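Local coordinates for protein ectonucleotide pyrophosphatase/phosphodiesterase family member 5 (Mus musculus, PDB 5VEO) that probably hydrolyses phosphodiester bonds as a zinc-containing ectoenzyme of restricted activity toward nucleotides, here as an inactive variant bound to AMP, at residues 39-44 against 337-342; 184-189 against 227-232; 216-221 against 341-346. The protein carries 1 engineered substitution. All blocks are in the same frame, centred on the assembly; numbering follows the deposited sequence. Where two conformers were deposited one is given.

Interaction 1 (39-44 against 337-342)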
loop_
_atom_site.group_PDB
_atom_site.type_symbol
_atom_site.label_atom_id
_atom_site.label_comp_id
_atom_site.label_asym_id
_atom_site.label_seq_id
_atom_site.Cartn_x
_atom_site.Cartn_y
_atom_site.Cartn_z
ATOM N N TYR A 39 -4.749 -22.023 -7.003
ATOM C CA TYR A 39 -4.040 -23.098 -6.320
ATOM C C TYR A 39 -3.777 -22.742 -4.858
ATOM O O TYR A 39 -3.970 -23.571 -3.960
ATOM C CB TYR A 39 -2.736 -23.388 -7.059
ATOM C CG TYR A 39 -1.861 -24.416 -6.400
ATOM C CD1 TYR A 39 -2.152 -25.772 -6.495
ATOM C CD2 TYR A 39 -0.738 -24.038 -5.684
ATOM C CE1 TYR A 39 -1.330 -26.725 -5.899
ATOM C CE2 TYR A 39 0.087 -24.980 -5.091
ATOM C CZ TYR A 39 -0.218 -26.318 -5.190
ATOM O OH TYR A 39 0.618 -27.237 -4.574
ATOM N N ILE A 40 -3.364 -21.501 -4.590
ATOM C CA ILE A 40 -3.197 -21.068 -3.203
ATOM C C ILE A 40 -4.536 -21.083 -2.471
ATOM O O ILE A 40 -4.624 -21.510 -1.312
ATOM C CB ILE A 40 -2.537 -19.681 -3.152
ATOM C CG1 ILE A 40 -1.063 -19.819 -3.565
ATOM C CG2 ILE A 40 -2.660 -19.087 -1.752
ATOM C CD1 ILE A 40 -0.307 -18.529 -3.646
ATOM N N MET A 41 -5.590 -20.574 -3.115
ATOM C CA MET A 41 -6.911 -20.573 -2.495
ATOM C C MET A 41 -7.330 -21.982 -2.080
ATOM O O MET A 41 -7.741 -22.207 -0.936
ATOM C CB MET A 41 -7.936 -19.969 -3.456
ATOM C CG MET A 41 -7.753 -18.477 -3.643
ATOM S SD MET A 41 -8.477 -17.856 -5.177
ATOM C CE MET A 41 -10.142 -18.433 -5.012
ATOM N N LYS A 42 -7.217 -22.944 -3.002
ATOM C CA LYS A 42 -7.660 -24.315 -2.732
ATOM C C LYS A 42 -6.876 -24.937 -1.587
ATOM O O LYS A 42 -7.367 -25.850 -0.893
ATOM C CB LYS A 42 -7.493 -25.137 -4.008
ATOM C CG LYS A 42 -7.940 -26.596 -3.934
ATOM C CD LYS A 42 -7.463 -27.364 -5.175
ATOM C CE LYS A 42 -7.632 -28.882 -5.035
ATOM N NZ LYS A 42 -6.405 -29.576 -4.513
ATOM N N ASN A 43 -5.641 -24.483 -1.397
ATOM C CA ASN A 43 -4.751 -25.047 -0.400
ATOM C C ASN A 43 -4.495 -24.086 0.747
ATOM O O ASN A 43 -3.550 -24.288 1.518
ATOM C CB ASN A 43 -3.455 -25.470 -1.085
ATOM C CG ASN A 43 -3.674 -26.645 -2.014
ATOM O OD1 ASN A 43 -3.932 -27.761 -1.552
ATOM N ND2 ASN A 43 -3.647 -26.398 -3.313
ATOM N N GLY A 44 -5.316 -23.057 0.888
ATOM C CA GLY A 44 -5.012 -21.966 1.793
ATOM C C GLY A 44 -6.238 -21.148 2.153
ATOM O O GLY A 44 -7.358 -21.668 2.215
ATOM N N ILE A 337 -6.473 -7.661 -2.966
ATOM C CA ILE A 337 -6.532 -9.098 -2.719
ATOM C C ILE A 337 -5.848 -9.434 -1.401
ATOM O O ILE A 337 -4.917 -8.736 -0.948
ATOM C CB ILE A 337 -5.855 -9.925 -3.826
ATOM C CG1 ILE A 337 -4.411 -9.449 -4.023
ATOM C CG2 ILE A 337 -6.693 -9.998 -5.052
ATOM C CD1 ILE A 337 -3.487 -10.463 -4.615
ATOM N N PHE A 338 -6.266 -10.553 -0.812
ATOM C CA PHE A 338 -5.524 -11.181 0.284
ATOM C C PHE A 338 -5.733 -12.689 0.231
ATOM O O PHE A 338 -6.876 -13.168 0.290
ATOM C CB PHE A 338 -5.964 -10.638 1.645
ATOM C CG PHE A 338 -5.189 -11.204 2.801
ATOM C CD1 PHE A 338 -4.147 -10.487 3.360
ATOM C CD2 PHE A 338 -5.498 -12.456 3.324
ATOM C CE1 PHE A 338 -3.416 -11.015 4.431
ATOM C CE2 PHE A 338 -4.782 -12.976 4.369
ATOM C CZ PHE A 338 -3.733 -12.252 4.928
ATOM N N LEU A 339 -4.635 -13.432 0.153
ATOM C CA LEU A 339 -4.697 -14.882 0.222
ATOM C C LEU A 339 -3.403 -15.385 0.844
ATOM O O LEU A 339 -2.409 -14.669 0.885
ATOM C CB LEU A 339 -4.963 -15.504 -1.154
ATOM C CG LEU A 339 -4.024 -15.413 -2.340
ATOM C CD1 LEU A 339 -4.454 -16.415 -3.433
ATOM C CD2 LEU A 339 -3.988 -13.986 -2.909
ATOM N N ALA A 340 -3.422 -16.615 1.345
ATOM C CA ALA A 340 -2.217 -17.108 2.002
ATOM C C ALA A 340 -2.205 -18.628 2.027
ATOM O O ALA A 340 -3.246 -19.286 1.941
ATOM C CB ALA A 340 -2.107 -16.561 3.418
ATOM N N HIS A 341 -0.991 -19.170 2.160
ATOM C CA HIS A 341 -0.770 -20.609 2.226
ATOM C C HIS A 341 0.390 -20.879 3.160
ATOM O O HIS A 341 1.398 -20.184 3.097
ATOM C CB HIS A 341 -0.424 -21.193 0.858
ATOM C CG HIS A 341 0.138 -22.577 0.932
ATOM N ND1 HIS A 341 1.478 -22.822 1.148
ATOM C CD2 HIS A 341 -0.461 -23.788 0.842
ATOM C CE1 HIS A 341 1.678 -24.130 1.189
ATOM N NE2 HIS A 341 0.520 -24.738 1.010
ATOM N N GLY A 342 0.254 -21.893 4.013
ATOM C CA GLY A 342 1.392 -22.346 4.770
ATOM C C GLY A 342 0.978 -23.197 5.940
ATOM O O GLY A 342 -0.209 -23.431 6.203
HETATM O O HOH W 1 -2.453 -23.277 3.937
#
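Ile40, on the last turn of helix 35-42, presses its CG2 methyl against strand 338-341, meeting CD1 of Leu339 at 3.6 Å. The two side chains cross at about a right angle, so methyl meets methyl. CG2 stands anti to the backbone N of Ile40, while Leu339 holds CG in the crowded position between its N and carbonyl carbon (chi1 64°), which lifts CD1 to the helix. Met41 adds the flank of its CG against the same Leu339 methyl. The backbones come close at Gly44, whose CA lies 3.2 Å from Ala340 O in a CA-H...O contact; a CB there would run into Ala340 O, and without one the chains approach until Gly44 CA is 4.5 Å from His341 CA.

The other end is looser and wetter. Asn43, the first residue beyond the helix, turns its amide back, and ND2 donates to a lone pair of Tyr39 O at 2.9 Å, an apt use of asparagine at a helix end. Asn43 O lies at the edge of the His341 ring, near its plane, 3.2 Å from His341 CD2, and accepts a hydrogen bond from a water 2.8 Å away; that water accepts from Gly342 N, bridging the segments. Lys347 holds Asn43 OD1. Helix and inner strand thus pack as layers of the alpha/beta fold of the alkaline phosphatase clan.

Interaction 2 (184-189 against 227-232)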
loop_
_atom_site.group_PDB
_atom_site.type_symbol
_atom_site.label_atom_id
_atom_site.label_comp_id
_atom_site.label_asym_id
_atom_site.label_seq_id
_atom_site.Cartn_x
_atom_site.Cartn_y
_atom_site.Cartn_z
ATOM N N GLY A 184 -6.312 1.671 -17.514
ATOM C CA GLY A 184 -7.537 1.637 -16.758
ATOM C C GLY A 184 -7.972 0.214 -16.457
ATOM O O GLY A 184 -7.781 -0.698 -17.272
ATOM N N PRO A 185 -8.546 -0.013 -15.268
ATOM C CA PRO A 185 -8.898 -1.389 -14.882
ATOM C C PRO A 185 -10.007 -2.005 -15.724
ATOM O O PRO A 185 -10.174 -3.242 -15.698
ATOM C CB PRO A 185 -9.335 -1.244 -13.423
ATOM C CG PRO A 185 -9.771 0.191 -13.294
ATOM C CD PRO A 185 -8.885 0.964 -14.213
ATOM N N ASP A 186 -10.787 -1.194 -16.442
ATOM C CA ASP A 186 -11.855 -1.703 -17.296
ATOM C C ASP A 186 -11.352 -2.082 -18.676
ATOM O O ASP A 186 -12.121 -2.629 -19.482
ATOM C CB ASP A 186 -12.967 -0.665 -17.459
ATOM C CG ASP A 186 -13.667 -0.331 -16.152
ATOM O OD1 ASP A 186 -13.458 -1.040 -15.160
ATOM O OD2 ASP A 186 -14.449 0.643 -16.116
ATOM N N SER A 187 -10.101 -1.795 -18.969
ATOM C CA SER A 187 -9.555 -2.081 -20.284
ATOM C C SER A 187 -9.443 -3.588 -20.498
ATOM O O SER A 187 -8.999 -4.320 -19.607
ATOM C CB SER A 187 -8.169 -1.441 -20.446
ATOM O OG SER A 187 -7.552 -1.892 -21.638
ATOM N N PRO A 188 -9.776 -4.077 -21.686
ATOM C CA PRO A 188 -9.494 -5.485 -21.987
ATOM C C PRO A 188 -8.005 -5.801 -21.965
ATOM O O PRO A 188 -7.631 -6.979 -21.848
ATOM C CB PRO A 188 -10.110 -5.689 -23.384
ATOM C CG PRO A 188 -10.405 -4.368 -23.921
ATOM C CD PRO A 188 -10.391 -3.353 -22.801
ATOM N N LEU A 189 -7.141 -4.786 -22.034
ATOM C CA LEU A 189 -5.706 -5.020 -21.901
ATOM C C LEU A 189 -5.300 -5.459 -20.496
ATOM O O LEU A 189 -4.186 -5.959 -20.327
ATOM C CB LEU A 189 -4.934 -3.762 -22.298
ATOM C CG LEU A 189 -5.172 -3.231 -23.714
ATOM C CD1 LEU A 189 -4.445 -1.931 -23.936
ATOM C CD2 LEU A 189 -4.672 -4.217 -24.702
ATOM N N MET A 227 -7.934 -0.258 -7.909
ATOM C CA MET A 227 -7.818 0.674 -9.024
ATOM C C MET A 227 -9.215 0.965 -9.554
ATOM O O MET A 227 -10.073 0.081 -9.553
ATOM C CB MET A 227 -6.940 0.074 -10.140
ATOM C CG MET A 227 -6.514 1.020 -11.261
ATOM S SD MET A 227 -5.233 2.221 -10.785
ATOM C CE MET A 227 -3.839 1.153 -10.505
ATOM N N THR A 228 -9.447 2.194 -9.988
ATOM C CA THR A 228 -10.732 2.552 -10.578
ATOM C C THR A 228 -10.506 3.305 -11.886
ATOM O O THR A 228 -9.456 3.914 -12.115
ATOM C CB THR A 228 -11.642 3.348 -9.605
ATOM O OG1 THR A 228 -13.014 3.291 -10.045
ATOM C CG2 THR A 228 -11.310 4.776 -9.560
ATOM N N GLN A 229 -11.510 3.216 -12.750
ATOM C CA GLN A 229 -11.451 3.810 -14.079
ATOM C C GLN A 229 -11.695 5.310 -14.017
ATOM O O GLN A 229 -12.700 5.777 -13.454
ATOM C CB GLN A 229 -12.480 3.152 -14.998
ATOM C CG GLN A 229 -12.325 3.509 -16.458
ATOM C CD GLN A 229 -11.220 2.719 -17.162
ATOM O OE1 GLN A 229 -10.770 1.688 -16.681
ATOM N NE2 GLN A 229 -10.795 3.202 -18.312
ATOM N N CYS A 230 -10.820 6.047 -14.679
ATOM C CA CYS A 230 -10.928 7.487 -14.832
ATOM C C CYS A 230 -11.253 7.844 -16.279
ATOM O O CYS A 230 -11.212 7.001 -17.177
ATOM C CB CYS A 230 -9.641 8.164 -14.382
ATOM S SG CYS A 230 -9.373 7.929 -12.586
ATOM N N SER A 231 -11.574 9.117 -16.488
ATOM C CA SER A 231 -12.056 9.590 -17.781
ATOM C C SER A 231 -11.774 11.076 -17.934
ATOM O O SER A 231 -11.958 11.840 -16.987
ATOM C CB SER A 231 -13.557 9.383 -17.927
ATOM O OG SER A 231 -14.023 9.959 -19.151
ATOM N N LYS A 232 -11.438 11.485 -19.162
ATOM C CA LYS A 232 -11.312 12.908 -19.449
ATOM C C LYS A 232 -12.644 13.639 -19.337
ATOM O O LYS A 232 -12.649 14.869 -19.228
ATOM C CB LYS A 232 -10.671 13.095 -20.823
ATOM C CG LYS A 232 -9.198 12.718 -20.768
ATOM C CD LYS A 232 -8.444 12.922 -22.058
ATOM C CE LYS A 232 -6.944 12.961 -21.781
ATOM N NZ LYS A 232 -6.124 12.984 -23.024
#
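Gln229 OE1 is the best-held polar atom here, gripped by one hydrogen bond and wrapped by the backbone of a tight turn. Asp186 N donates to Gln229 OE1 at 2.9 Å along a fairly straight path (163°), arriving from above the carbonyl plane. Pro185 N lies 3.1 Å from Gln229 OE1 yet has no hydrogen to give, and the CD of Pro185 and the CB of Asp186 fill in around the same oxygen. Gln229 gets there by setting CG anti to its backbone N and then bending at chi2 (80°), so that the amide reaches across to the turn.

The turn is type I, Gly184 to Ser187, closed by Ser187 N to Gly184 O at 3.1 Å. Proline suits its second position, where phi is fixed near the required value, and Gly184 supplies a positive phi (88°) just after helix 177-183. Asp186 lays its carboxylate nearly parallel to the Gln229 amide, with OD2 3.4 Å from Gln229 CB. Ser187 OG accepts from Leu189 N at 2.9 Å, a capping bond at the approach to helix 190-210.

On the buried side Pro185 CG rests 3.5 Å from Thr228 C, and its CD meets Met227 CG at 3.8 Å. Met227 also touches Asp177 and His181, both zinc ligands, and its side chain comes within about 4 Å of a zinc ion. The turn is thus anchored by a single neutral bond plus apolar contact, and what the contact brings near the zinc ligands is Met227, an uncharged side chain.

Interaction 3 (216-221 against 341-346)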
loop_
_atom_site.group_PDB
_atom_site.type_symbol
_atom_site.label_atom_id
_atom_site.label_comp_id
_atom_site.label_asym_id
_atom_site.label_seq_id
_atom_site.Cartn_x
_atom_site.Cartn_y
_atom_site.Cartn_z
ATOM N N ASN A 216 7.011 -25.024 4.667
ATOM C CA ASN A 216 7.414 -24.469 5.956
ATOM C C ASN A 216 7.554 -22.957 5.961
ATOM O O ASN A 216 8.092 -22.405 6.933
ATOM C CB ASN A 216 8.730 -25.078 6.464
ATOM C CG ASN A 216 9.765 -25.205 5.400
ATOM O OD1 ASN A 216 10.653 -24.364 5.269
ATOM N ND2 ASN A 216 9.662 -26.267 4.619
ATOM N N VAL A 217 7.136 -22.275 4.900
ATOM C CA VAL A 217 7.031 -20.821 4.886
ATOM C C VAL A 217 5.558 -20.500 4.765
ATOM O O VAL A 217 4.869 -21.113 3.953
ATOM C CB VAL A 217 7.804 -20.205 3.711
ATOM C CG1 VAL A 217 7.456 -18.713 3.557
ATOM C CG2 VAL A 217 9.305 -20.422 3.892
ATOM N N ASN A 218 5.074 -19.574 5.581
ATOM C CA ASN A 218 3.719 -19.044 5.430
ATOM C C ASN A 218 3.786 -17.925 4.397
ATOM O O ASN A 218 4.367 -16.868 4.667
ATOM C CB ASN A 218 3.194 -18.544 6.766
ATOM C CG ASN A 218 3.021 -19.676 7.769
ATOM O OD1 ASN A 218 2.110 -20.481 7.640
ATOM N ND2 ASN A 218 3.934 -19.769 8.730
ATOM N N LEU A 219 3.232 -18.188 3.209
ATOM C CA LEU A 219 3.217 -17.244 2.100
ATOM C C LEU A 219 1.930 -16.426 2.158
ATOM O O LEU A 219 0.838 -16.992 2.122
ATOM C CB LEU A 219 3.313 -17.985 0.769
ATOM C CG LEU A 219 3.110 -17.183 -0.507
ATOM C CD1 LEU A 219 4.195 -16.112 -0.635
ATOM C CD2 LEU A 219 3.117 -18.092 -1.703
ATOM N N ILE A 220 2.061 -15.111 2.243
ATOM C CA ILE A 220 0.919 -14.207 2.299
ATOM C C ILE A 220 1.024 -13.342 1.059
ATOM O O ILE A 220 2.041 -12.676 0.858
ATOM C CB ILE A 220 0.919 -13.367 3.585
ATOM C CG1 ILE A 220 0.803 -14.291 4.816
ATOM C CG2 ILE A 220 -0.184 -12.296 3.534
ATOM C CD1 ILE A 220 0.995 -13.617 6.120
ATOM N N VAL A 221 -0.009 -13.374 0.211
ATOM C CA VAL A 221 -0.017 -12.634 -1.043
ATOM C C VAL A 221 -1.092 -11.561 -0.925
ATOM O O VAL A 221 -2.279 -11.877 -0.758
ATOM C CB VAL A 221 -0.278 -13.543 -2.253
ATOM C CG1 VAL A 221 -0.306 -12.723 -3.547
ATOM C CG2 VAL A 221 0.777 -14.646 -2.322
ATOM N N HIS A 341 -0.991 -19.170 2.160
ATOM C CA HIS A 341 -0.770 -20.609 2.226
ATOM C C HIS A 341 0.390 -20.879 3.160
ATOM O O HIS A 341 1.398 -20.184 3.097
ATOM C CB HIS A 341 -0.424 -21.193 0.858
ATOM C CG HIS A 341 0.138 -22.577 0.932
ATOM N ND1 HIS A 341 1.478 -22.822 1.148
ATOM C CD2 HIS A 341 -0.461 -23.788 0.842
ATOM C CE1 HIS A 341 1.678 -24.130 1.189
ATOM N NE2 HIS A 341 0.520 -24.738 1.010
ATOM N N GLY A 342 0.254 -21.893 4.013
ATOM C CA GLY A 342 1.392 -22.346 4.770
ATOM C C GLY A 342 0.978 -23.197 5.940
ATOM O O GLY A 342 -0.209 -23.431 6.203
ATOM N N PRO A 343 1.975 -23.661 6.691
ATOM C CA PRO A 343 1.681 -24.589 7.789
ATOM C C PRO A 343 0.816 -23.980 8.877
ATOM O O PRO A 343 0.077 -24.710 9.548
ATOM C CB PRO A 343 3.078 -24.975 8.298
ATOM C CG PRO A 343 3.987 -23.918 7.803
ATOM C CD PRO A 343 3.414 -23.408 6.520
ATOM N N ALA A 344 0.848 -22.663 9.052
ATOM C CA ALA A 344 0.027 -22.003 10.055
ATOM C C ALA A 344 -1.385 -21.674 9.573
ATOM O O ALA A 344 -2.222 -21.277 10.394
ATOM C CB ALA A 344 0.695 -20.707 10.517
ATOM N N PHE A 345 -1.668 -21.837 8.288
ATOM C CA PHE A 345 -2.934 -21.400 7.708
ATOM C C PHE A 345 -3.864 -22.568 7.394
ATOM O O PHE A 345 -3.427 -23.669 7.050
ATOM C CB PHE A 345 -2.663 -20.589 6.442
ATOM C CG PHE A 345 -2.229 -19.186 6.718
ATOM C CD1 PHE A 345 -0.915 -18.790 6.526
ATOM C CD2 PHE A 345 -3.138 -18.260 7.202
ATOM C CE1 PHE A 345 -0.529 -17.487 6.784
ATOM C CE2 PHE A 345 -2.756 -16.964 7.470
ATOM C CZ PHE A 345 -1.432 -16.580 7.265
ATOM N N ARG A 346 -5.164 -22.315 7.520
ATOM C CA ARG A 346 -6.152 -23.296 7.110
ATOM C C ARG A 346 -6.063 -23.553 5.614
ATOM O O ARG A 346 -5.382 -22.845 4.869
ATOM C CB ARG A 346 -7.548 -22.825 7.490
ATOM C CG ARG A 346 -7.728 -22.768 8.975
ATOM C CD ARG A 346 -8.953 -21.990 9.359
ATOM N NE ARG A 346 -10.166 -22.729 9.101
ATOM C CZ ARG A 346 -11.369 -22.368 9.539
ATOM N NH1 ARG A 346 -11.505 -21.262 10.260
ATOM N NH2 ARG A 346 -12.430 -23.136 9.273
HETATM O O HOH W 2 3.973 -21.623 1.463
#
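Asn218 comes obliquely to the ring of Phe345 at one end of strand 218-222, and the way each is turned decides the contact. Asn218 has CG anti to its carbonyl carbon (chi1 -65°), which swings the amide out to the turn Gly342 to Phe345. There Asn218 OD1 accepts from Ala344 N at 2.9 Å, in the carbonyl plane and on a lone pair, and the Ala344 methyl lies against the same amide. Asparagine fits because its other branch is used as well: ND2 donates to Gln14 and to the backbone of Lys15, so both ends of the amide are fixed and its rotation is set.

Phe345, likewise with CG anti to its carbonyl carbon, projects its ring toward the strand. CE1 touches Asn218 CB; the same Phe345 CE1 lies 4.0 Å from Ile220 CG1, the two side chains crossing at about a right angle, and Ile220 CD1 meets the next ring atom, CZ. Leu362 of helix 359-366 also meets this ring. Pro343 packs alongside, its CD 3.4 Å from Asn218 OD1. Gly342 CA comes to 4.1 Å from Asn218 CA, where a CB would collide with Asn218 OD1 and Val217 O. The type I turn is closed by Phe345 N to Gly342 O.

Leu219 and His341 point to the other face of the sheet as an antiparallel hydrogen-bonded pair. Leu219 N reaches His341 O at 2.7 Å, nearly along the C=O axis, and His341 N answers to Leu219 O at 2.8 Å. The imidazole stacks on Trp214. A water in the plane of the His341 ring lies 2.8 Å from His341 ND1 and donates to Val217 O. Strand 338-341, antiparallel to both 218-222 and 45-51 within an otherwise parallel sheet, belongs to the mixed central sheet of the alkaline phosphatase clan.

How the interactions relate
From the N terminus, residues 39-44, the end of helix 35-42 and the turn after it, are joined by interaction 1 to 337-342 almost 300 residues later, so that it encloses the whole of interaction 2. Interaction 2 closes a short excursion through helix 190-210 and strand 218-222. Interaction 3 starts within that excursion, at 216-221, and ends at 341-346, so these two cross. Interactions 1 and 3 share His341 and Gly342: strand 338-341 lies between strands 218-222 and 45-51, with helix 35-42 packed against it and Leu339 O probably bonded to Val221 N at 2.8 Å. Together they join inner strands, whereas interaction 2, centred about 27 Å from the centre of interaction 1, lies beside the zinc site.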